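Local coordinates for BH2331 protein (Bacillus halodurans, PDB 1VL5), which is a putative methyltransferase that probably uses S-adenosylmethionine as methyl donor, at residues V107-H115 with Q135-A143; P119-L130 with W173-F182. All coordinates share one frame; numbering follows the deposited sequence.

Interaction 1 of 2, residues V107-H115 with Q135-A143; sequences VTCRIAAHH and QLLLVDNSA
The His114 imidazole has the Asp140 carboxylate at its ring edge, the two planes only 22° apart; ND1 donates to OD1 at 2.7 Å, nearly in the ring plane and on the syn lone pair. Asn141 ND2 approaches the same ring obliquely, 4.0 Å from CE1, and His164 adds a further ring contact. With chi1 at 71°, the imidazole stands between its own backbone N and carbonyl carbon, turned so that ND1 faces the carboxylate. Cut back to an alanine, this position would probably leave Asp140 OD1 without its ND1 donor and open a gap beside Asn141. The Arg110 guanidinium has Ile111 CG2 offset over one face; its extended chain runs beside Val139, CG 3.9 Å from Val139 CB, and NH2 reaches Ser24 O. The strands that carry Arg110 and Val139, 104-110 and 134-142, pair in parallel within the Rossmann-like sheet of this superfamily, a ladder of five bonds from Val107 N to Gln135 O up to Ile111 N to Val139 O. Val139 O also takes a bond from a water (2.7 Å), which in turn accepts from Ala113 N. On one sheet face Leu138 CD1 packs 3.9 Å from Cys109 CB; on the other, Thr108 CG2 meets Leu137 CB.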
loop_
_atom_site.group_PDB
_atom_site.type_symbol
_atom_site.label_atom_id
_atom_site.label_comp_id
_atom_site.label_asym_id
_atom_site.label_seq_id
_atom_site.Cartn_x
_atom_site.Cartn_y
_atom_site.Cartn_z
ATOM N N VAL A 107 -6.309 6.168 10.451
ATOM C CA VAL A 107 -5.138 6.365 9.623
ATOM C C VAL A 107 -5.277 5.382 8.490
ATOM O O VAL A 107 -5.484 4.193 8.731
ATOM C CB VAL A 107 -3.810 6.132 10.388
ATOM C CG1 VAL A 107 -2.625 6.273 9.459
ATOM C CG2 VAL A 107 -3.656 7.101 11.504
ATOM N N THR A 108 -5.166 5.874 7.265
ATOM C CA THR A 108 -5.114 5.025 6.091
ATOM C C THR A 108 -3.766 5.073 5.399
ATOM O O THR A 108 -3.068 6.103 5.405
ATOM C CB THR A 108 -6.201 5.389 5.025
ATOM O OG1 THR A 108 -6.257 6.812 4.758
ATOM C CG2 THR A 108 -7.509 4.938 5.454
ATOM N N CYS A 109 -3.400 3.964 4.775
ATOM C CA CYS A 109 -2.163 3.883 4.017
ATOM C C CYS A 109 -2.277 2.756 2.981
ATOM O O CYS A 109 -2.371 1.597 3.347
ATOM C CB CYS A 109 -0.982 3.580 4.934
ATOM S SG CYS A 109 0.582 3.741 4.091
ATOM N N ARG A 110 -2.319 3.130 1.704
ATOM C CA ARG A 110 -2.626 2.219 0.637
ATOM C C ARG A 110 -1.511 2.205 -0.430
ATOM O O ARG A 110 -1.111 3.252 -0.931
ATOM C CB ARG A 110 -3.971 2.584 0.037
ATOM C CG ARG A 110 -4.400 1.701 -1.171
ATOM C CD ARG A 110 -5.842 1.842 -1.484
ATOM N NE ARG A 110 -6.317 0.757 -2.340
ATOM C CZ ARG A 110 -6.100 0.667 -3.648
ATOM N NH1 ARG A 110 -5.396 1.582 -4.305
ATOM N NH2 ARG A 110 -6.581 -0.379 -4.300
ATOM N N ILE A 111 -1.033 0.998 -0.746
ATOM C CA ILE A 111 -0.017 0.716 -1.781
ATOM C C ILE A 111 1.224 1.606 -1.680
ATOM O O ILE A 111 1.735 2.089 -2.685
ATOM C CB ILE A 111 -0.610 0.704 -3.251
ATOM C CG1 ILE A 111 -1.187 2.064 -3.624
ATOM C CG2 ILE A 111 -1.712 -0.359 -3.418
ATOM C CD1 ILE A 111 -1.207 2.310 -5.094
ATOM N N ALA A 112 1.675 1.841 -0.450
ATOM C CA ALA A 112 2.725 2.802 -0.201
ATOM C C ALA A 112 3.758 2.281 0.762
ATOM O O ALA A 112 4.900 2.710 0.703
ATOM C CB ALA A 112 2.110 4.195 0.326
ATOM N N ALA A 113 3.374 1.404 1.671
ATOM C CA ALA A 113 4.258 1.050 2.771
ATOM C C ALA A 113 5.507 0.289 2.306
ATOM O O ALA A 113 6.590 0.307 2.957
ATOM C CB ALA A 113 3.500 0.233 3.827
ATOM N N HIS A 114 5.357 -0.408 1.189
ATOM C CA HIS A 114 6.482 -1.099 0.597
ATOM C C HIS A 114 7.614 -0.168 0.091
ATOM O O HIS A 114 8.694 -0.631 -0.213
ATOM C CB HIS A 114 5.986 -2.051 -0.520
ATOM C CG HIS A 114 5.493 -1.345 -1.737
ATOM N ND1 HIS A 114 4.172 -1.018 -1.921
ATOM C CD2 HIS A 114 6.141 -0.904 -2.833
ATOM C CE1 HIS A 114 4.032 -0.387 -3.071
ATOM N NE2 HIS A 114 5.212 -0.312 -3.645
ATOM N N HIS A 115 7.384 1.141 0.044
ATOM C CA HIS A 115 8.440 2.137 -0.210
ATOM C C HIS A 115 9.158 2.672 1.050
ATOM O O HIS A 115 10.268 3.235 0.987
ATOM C CB HIS A 115 7.817 3.329 -0.938
ATOM C CG HIS A 115 7.355 3.015 -2.330
ATOM N ND1 HIS A 115 8.221 2.705 -3.342
ATOM C CD2 HIS A 115 6.119 2.992 -2.874
ATOM C CE1 HIS A 115 7.547 2.497 -4.455
ATOM N NE2 HIS A 115 6.267 2.668 -4.199
ATOM N N GLN A 135 -8.724 3.447 14.295
ATOM C CA GLN A 135 -8.298 2.304 13.499
ATOM C C GLN A 135 -7.251 2.652 12.438
ATOM O O GLN A 135 -7.244 3.735 11.897
ATOM C CB GLN A 135 -9.507 1.635 12.835
ATOM C CG GLN A 135 -10.352 2.627 11.976
ATOM C CD GLN A 135 -11.448 1.951 11.150
ATOM O OE1 GLN A 135 -11.237 0.890 10.563
ATOM N NE2 GLN A 135 -12.616 2.589 11.069
ATOM N N LEU A 136 -6.379 1.688 12.163
ATOM C CA LEU A 136 -5.456 1.745 11.042
ATOM C C LEU A 136 -6.010 0.831 9.963
ATOM O O LEU A 136 -6.300 -0.314 10.221
ATOM C CB LEU A 136 -4.069 1.254 11.460
ATOM C CG LEU A 136 -3.082 1.012 10.324
ATOM C CD1 LEU A 136 -2.690 2.259 9.585
ATOM C CD2 LEU A 136 -1.835 0.294 10.937
ATOM N N LEU A 137 -6.089 1.361 8.748
ATOM C CA LEU A 137 -6.463 0.633 7.568
ATOM C C LEU A 137 -5.259 0.631 6.641
ATOM O O LEU A 137 -4.922 1.645 6.047
ATOM C CB LEU A 137 -7.691 1.324 6.936
ATOM C CG LEU A 137 -8.990 1.178 7.766
ATOM C CD1 LEU A 137 -9.995 2.274 7.432
ATOM C CD2 LEU A 137 -9.667 -0.164 7.615
ATOM N N LEU A 138 -4.639 -0.536 6.464
ATOM C CA LEU A 138 -3.409 -0.660 5.706
ATOM C C LEU A 138 -3.563 -1.647 4.583
ATOM O O LEU A 138 -4.018 -2.772 4.804
ATOM C CB LEU A 138 -2.306 -1.112 6.651
ATOM C CG LEU A 138 -0.874 -1.397 6.180
ATOM C CD1 LEU A 138 -0.226 -0.200 5.565
ATOM C CD2 LEU A 138 -0.055 -1.865 7.371
ATOM N N VAL A 139 -3.198 -1.208 3.371
ATOM C CA VAL A 139 -3.338 -1.974 2.144
ATOM C C VAL A 139 -1.981 -1.950 1.445
ATOM O O VAL A 139 -1.357 -0.885 1.322
ATOM C CB VAL A 139 -4.413 -1.403 1.184
ATOM C CG1 VAL A 139 -4.329 -2.103 -0.183
ATOM C CG2 VAL A 139 -5.793 -1.595 1.738
ATOM N N ASP A 140 -1.490 -3.134 1.087
ATOM C CA ASP A 140 -0.248 -3.255 0.382
ATOM C C ASP A 140 -0.125 -4.623 -0.245
ATOM O O ASP A 140 -0.805 -5.568 0.124
ATOM C CB ASP A 140 0.943 -3.026 1.345
ATOM C CG ASP A 140 2.162 -2.375 0.646
ATOM O OD1 ASP A 140 2.024 -1.894 -0.495
ATOM O OD2 ASP A 140 3.250 -2.398 1.247
ATOM N N ASN A 141 0.854 -4.737 -1.128
ATOM C CA ASN A 141 1.281 -6.036 -1.654
ATOM C C ASN A 141 2.056 -6.740 -0.605
ATOM O O ASN A 141 2.717 -6.101 0.214
ATOM C CB ASN A 141 2.175 -5.868 -2.853
ATOM C CG ASN A 141 1.582 -4.929 -3.851
ATOM O OD1 ASN A 141 0.469 -5.155 -4.361
ATOM N ND2 ASN A 141 2.297 -3.825 -4.103
ATOM N N SER A 142 1.951 -8.070 -0.639
ATOM C CA SER A 142 2.491 -8.937 0.391
ATOM C C SER A 142 3.335 -10.025 -0.220
ATOM O O SER A 142 3.126 -10.403 -1.325
ATOM C CB SER A 142 1.373 -9.504 1.284
ATOM O OG SER A 142 0.318 -10.044 0.522
ATOM N N ALA A 143 4.329 -10.487 0.537
ATOM C CA ALA A 143 5.219 -11.562 0.135
ATOM C C ALA A 143 4.788 -12.883 0.768
ATOM O O ALA A 143 4.235 -12.874 1.865
ATOM C CB ALA A 143 6.657 -11.215 0.590
HETATM O O HOH W 1 0.515 0.928 2.154
#

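Interaction 2 of 2, residues P119-L130 with W173-F182; sequences PASFVSEAYRVL and WLKMLEEAGF
Helices 119-129 and 173-180 pack at a crossing angle of -42° with their axes 9.2 Å apart, and the closest CA pair is Ser124 and Ala180, 5.3 Å apart. Val123 is the knob, set in a hole formed by Trp173, Met176, Leu177 and Ala180. Its two methyls divide the work: CG1, anti to the backbone N (chi1 -179°), presses on Ala180 CB at 3.7 Å and also reaches Phe182 CE2, while CG2 meets the Trp173 indole at its edge, in plane, 3.9 Å from CZ3. At the N-terminal end of helix 119-129, the selenium of Met176, a selenomethionine, lies against Pro119 CG and the Ala120 backbone; the bend at its chi3 carries CE over one face of the Trp173 ring. At the C-terminal end two rings meet. Tyr127 turns its edge to the face of Phe182 in a T-shaped stack, planes at 84° and CD2 over the centre of the phenyl ring. Around that ring's rim, in plane, come Leu130 CD1, 3.5 Å from CE1, and the carbonyl oxygen of Val123. Ala180 O sits 3.3 Å above the centre of the Tyr127 ring, and a water links Tyr127 OH to Gly181 O, donating to the latter at 2.6 Å. Gly181, with positive phi, closes helix 173-180 in a Schellman motif that turns the chain into Phe182. Both helices lie on one face of the central sheet: Phe122 rests on Cys109 and Leu138, Leu177 and Phe182 on Leu136, and Trp173 and Leu177 reach Met247 of the antiparallel strand 236-250.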
loop_
_atom_site.group_PDB
_atom_site.type_symbol
_atom_site.label_atom_id
_atom_site.label_comp_id
_atom_site.label_asym_id
_atom_site.label_seq_id
_atom_site.Cartn_x
_atom_site.Cartn_y
_atom_site.Cartn_z
ATOM N N PRO A 119 9.370 0.760 8.043
ATOM C CA PRO A 119 7.944 0.772 8.235
ATOM C C PRO A 119 7.468 0.510 9.660
ATOM O O PRO A 119 6.408 0.982 10.036
ATOM C CB PRO A 119 7.467 -0.321 7.275
ATOM C CG PRO A 119 8.547 -1.256 7.210
ATOM C CD PRO A 119 9.785 -0.368 7.205
ATOM N N ALA A 120 8.239 -0.194 10.485
ATOM C CA ALA A 120 7.923 -0.234 11.927
ATOM C C ALA A 120 7.723 1.180 12.559
ATOM O O ALA A 120 6.922 1.339 13.471
ATOM C CB ALA A 120 8.977 -1.013 12.680
ATOM N N SER A 121 8.502 2.185 12.146
ATOM C CA SER A 121 8.316 3.529 12.689
ATOM C C SER A 121 7.068 4.166 12.222
ATOM O O SER A 121 6.482 4.977 12.953
ATOM C CB SER A 121 9.494 4.465 12.368
ATOM O OG SER A 121 10.705 3.846 12.709
ATOM N N PHE A 122 6.660 3.873 10.985
ATOM C CA PHE A 122 5.380 4.344 10.516
ATOM C C PHE A 122 4.262 3.706 11.377
ATOM O O PHE A 122 3.344 4.382 11.810
ATOM C CB PHE A 122 5.176 4.066 9.012
ATOM C CG PHE A 122 3.777 3.737 8.650
ATOM C CD1 PHE A 122 2.821 4.731 8.570
ATOM C CD2 PHE A 122 3.409 2.431 8.358
ATOM C CE1 PHE A 122 1.553 4.430 8.244
ATOM C CE2 PHE A 122 2.089 2.128 8.023
ATOM C CZ PHE A 122 1.184 3.128 7.979
ATOM N N VAL A 123 4.365 2.411 11.655
ATOM C CA VAL A 123 3.342 1.754 12.423
ATOM C C VAL A 123 3.217 2.356 13.817
ATOM O O VAL A 123 2.134 2.565 14.272
ATOM C CB VAL A 123 3.580 0.246 12.529
ATOM C CG1 VAL A 123 2.460 -0.350 13.330
ATOM C CG2 VAL A 123 3.606 -0.396 11.131
ATOM N N SER A 124 4.327 2.629 14.491
ATOM C CA SER A 124 4.266 3.208 15.832
ATOM C C SER A 124 3.776 4.629 15.793
ATOM O O SER A 124 2.999 5.038 16.664
ATOM C CB SER A 124 5.614 3.119 16.567
ATOM O OG SER A 124 6.606 3.770 15.851
ATOM N N GLU A 125 4.160 5.368 14.762
ATOM C CA GLU A 125 3.636 6.709 14.584
ATOM C C GLU A 125 2.152 6.687 14.302
ATOM O O GLU A 125 1.431 7.530 14.796
ATOM C CB GLU A 125 4.373 7.467 13.489
ATOM C CG GLU A 125 5.740 7.967 13.857
ATOM C CD GLU A 125 5.672 9.009 14.950
ATOM O OE1 GLU A 125 5.395 10.168 14.591
ATOM O OE2 GLU A 125 5.808 8.623 16.160
ATOM N N ALA A 126 1.691 5.740 13.490
ATOM C CA ALA A 126 0.250 5.582 13.264
ATOM C C ALA A 126 -0.488 5.314 14.588
ATOM O O ALA A 126 -1.449 6.006 14.892
ATOM C CB ALA A 126 -0.046 4.519 12.203
ATOM N N TYR A 127 0.049 4.417 15.419
ATOM C CA TYR A 127 -0.490 4.132 16.756
ATOM C C TYR A 127 -0.570 5.397 17.617
ATOM O O TYR A 127 -1.584 5.661 18.291
ATOM C CB TYR A 127 0.380 3.063 17.483
ATOM C CG TYR A 127 -0.288 2.536 18.736
ATOM C CD1 TYR A 127 -0.145 3.186 19.961
ATOM C CD2 TYR A 127 -1.151 1.464 18.665
ATOM C CE1 TYR A 127 -0.764 2.730 21.083
ATOM C CE2 TYR A 127 -1.787 1.032 19.775
ATOM C CZ TYR A 127 -1.567 1.654 20.994
ATOM O OH TYR A 127 -2.240 1.196 22.094
ATOM N N ARG A 128 0.491 6.197 17.573
ATOM C CA ARG A 128 0.599 7.384 18.414
ATOM C C ARG A 128 -0.437 8.446 18.043
ATOM O O ARG A 128 -1.096 9.065 18.930
ATOM C CB ARG A 128 2.032 7.951 18.366
ATOM C CG ARG A 128 2.200 9.207 19.231
ATOM C CD ARG A 128 3.558 9.813 19.067
ATOM N NE ARG A 128 3.847 10.351 17.745
ATOM C CZ ARG A 128 3.336 11.474 17.264
ATOM N NH1 ARG A 128 2.519 12.220 17.986
ATOM N NH2 ARG A 128 3.688 11.883 16.069
ATOM N N VAL A 129 -0.653 8.639 16.751
ATOM C CA VAL A 129 -1.480 9.790 16.327
ATOM C C VAL A 129 -2.970 9.402 16.297
ATOM O O VAL A 129 -3.863 10.257 16.134
ATOM C CB VAL A 129 -1.046 10.323 14.939
ATOM C CG1 VAL A 129 0.423 10.895 14.934
ATOM C CG2 VAL A 129 -1.348 9.232 13.808
ATOM N N LEU A 130 -3.239 8.108 16.418
ATOM C CA LEU A 130 -4.619 7.636 16.587
ATOM C C LEU A 130 -5.221 7.920 17.939
ATOM O O LEU A 130 -4.605 7.711 18.961
ATOM C CB LEU A 130 -4.740 6.119 16.331
ATOM C CG LEU A 130 -4.804 5.729 14.876
ATOM C CD1 LEU A 130 -4.665 4.234 14.667
ATOM C CD2 LEU A 130 -6.121 6.236 14.188
ATOM N N TRP A 173 3.840 -8.282 9.026
ATOM C CA TRP A 173 2.869 -7.260 9.416
ATOM C C TRP A 173 2.169 -7.576 10.750
ATOM O O TRP A 173 1.919 -6.686 11.531
ATOM C CB TRP A 173 1.788 -7.024 8.335
ATOM C CG TRP A 173 2.283 -6.223 7.231
ATOM C CD1 TRP A 173 2.456 -6.624 5.938
ATOM C CD2 TRP A 173 2.712 -4.871 7.297
ATOM N NE1 TRP A 173 2.962 -5.589 5.198
ATOM C CE2 TRP A 173 3.128 -4.503 6.007
ATOM C CE3 TRP A 173 2.762 -3.917 8.324
ATOM C CZ2 TRP A 173 3.621 -3.250 5.718
ATOM C CZ3 TRP A 173 3.230 -2.663 8.033
ATOM C CH2 TRP A 173 3.646 -2.331 6.731
ATOM N N LEU A 174 1.802 -8.827 10.980
ATOM C CA LEU A 174 1.230 -9.215 12.246
ATOM C C LEU A 174 2.138 -8.897 13.419
ATOM O O LEU A 174 1.669 -8.398 14.462
ATOM C CB LEU A 174 0.936 -10.713 12.300
ATOM C CG LEU A 174 -0.086 -11.347 11.354
ATOM C CD1 LEU A 174 -0.121 -12.850 11.628
ATOM C CD2 LEU A 174 -1.433 -10.733 11.497
ATOM N N LYS A 175 3.417 -9.232 13.277
ATOM C CA LYS A 175 4.419 -8.887 14.308
ATOM C C LYS A 175 4.586 -7.359 14.490
ATOM O O LYS A 175 4.578 -6.852 15.621
ATOM C CB LYS A 175 5.743 -9.552 13.983
ATOM C CG LYS A 175 5.693 -11.064 14.180
ATOM C CD LYS A 175 6.902 -11.878 13.726
ATOM C CE LYS A 175 6.726 -13.416 14.078
ATOM N NZ LYS A 175 6.154 -13.868 15.511
HETATM N N MSE A 176 4.742 -6.610 13.400
HETATM C CA MSE A 176 4.801 -5.149 13.513
HETATM C C MSE A 176 3.592 -4.535 14.184
HETATM O O MSE A 176 3.726 -3.616 14.988
HETATM C CB MSE A 176 5.045 -4.486 12.138
HETATM C CG MSE A 176 6.499 -4.674 11.684
HETATM SE SE MSE A 176 6.920 -3.657 10.040
HETATM C CE MSE A 176 6.362 -5.051 8.752
ATOM N N LEU A 177 2.394 -5.022 13.873
ATOM C CA LEU A 177 1.185 -4.461 14.467
ATOM C C LEU A 177 1.137 -4.760 15.932
ATOM O O LEU A 177 0.920 -3.881 16.753
ATOM C CB LEU A 177 -0.062 -5.000 13.786
ATOM C CG LEU A 177 -0.329 -4.521 12.351
ATOM C CD1 LEU A 177 -1.413 -5.396 11.767
ATOM C CD2 LEU A 177 -0.755 -3.031 12.280
ATOM N N GLU A 178 1.378 -6.007 16.309
ATOM C CA GLU A 178 1.323 -6.330 17.733
ATOM C C GLU A 178 2.392 -5.552 18.500
ATOM O O GLU A 178 2.130 -5.029 19.591
ATOM C CB GLU A 178 1.484 -7.816 17.962
ATOM C CG GLU A 178 1.254 -8.266 19.427
ATOM C CD GLU A 178 1.481 -9.742 19.616
ATOM O OE1 GLU A 178 0.734 -10.540 18.995
ATOM O OE2 GLU A 178 2.377 -10.093 20.422
ATOM N N GLU A 179 3.596 -5.518 17.968
ATOM C CA GLU A 179 4.713 -4.847 18.651
ATOM C C GLU A 179 4.395 -3.405 18.946
ATOM O O GLU A 179 4.828 -2.890 19.968
ATOM C CB GLU A 179 6.012 -4.942 17.885
ATOM C CG GLU A 179 6.607 -6.378 18.013
ATOM C CD GLU A 179 7.770 -6.687 17.075
ATOM O OE1 GLU A 179 8.412 -5.725 16.623
ATOM O OE2 GLU A 179 8.019 -7.893 16.768
ATOM N N ALA A 180 3.605 -2.763 18.092
ATOM C CA ALA A 180 3.219 -1.371 18.277
ATOM C C ALA A 180 2.010 -1.201 19.208
ATOM O O ALA A 180 1.704 -0.076 19.645
ATOM C CB ALA A 180 2.911 -0.753 16.944
ATOM N N GLY A 181 1.287 -2.291 19.486
ATOM C CA GLY A 181 0.140 -2.225 20.374
ATOM C C GLY A 181 -1.181 -2.309 19.693
ATOM O O GLY A 181 -2.186 -2.232 20.369
ATOM N N PHE A 182 -1.208 -2.481 18.366
ATOM C CA PHE A 182 -2.466 -2.562 17.648
ATOM C C PHE A 182 -3.064 -3.939 17.889
ATOM O O PHE A 182 -2.323 -4.922 18.045
ATOM C CB PHE A 182 -2.254 -2.417 16.134
ATOM C CG PHE A 182 -2.151 -1.014 15.659
ATOM C CD1 PHE A 182 -3.272 -0.236 15.567
ATOM C CD2 PHE A 182 -0.928 -0.492 15.239
ATOM C CE1 PHE A 182 -3.202 1.036 15.112
ATOM C CE2 PHE A 182 -0.839 0.778 14.776
ATOM C CZ PHE A 182 -1.983 1.564 14.711
HETATM O O HOH W 2 -2.302 -1.797 22.902
#

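Interactions 1 and 2 are successive layers of one fold, their centres about 12 Å apart. Strand 104-110, helix 119-129 and strand 134-142 form a beta-alpha-beta crossover, whose parallel strands meet in interaction 1 and whose helix packs on helix 170-180 in interaction 2. The layers touch directly: Leu138 CD2 lies 3.4 Å from Trp173 CZ3, Leu136 CD2 3.7 Å from Leu177 CD2, and Leu130 CD2 3.6 Å from Gln135 O. On the other sheet face, Thr108 OG1 hydrogen-bonds to Asp43 OD1, and its side chain lies near, but does not touch, Gly47, Gly49 and Ala52, a glycine-rich pattern consistent with the cofactor site of Rossmann-like methyltransferases.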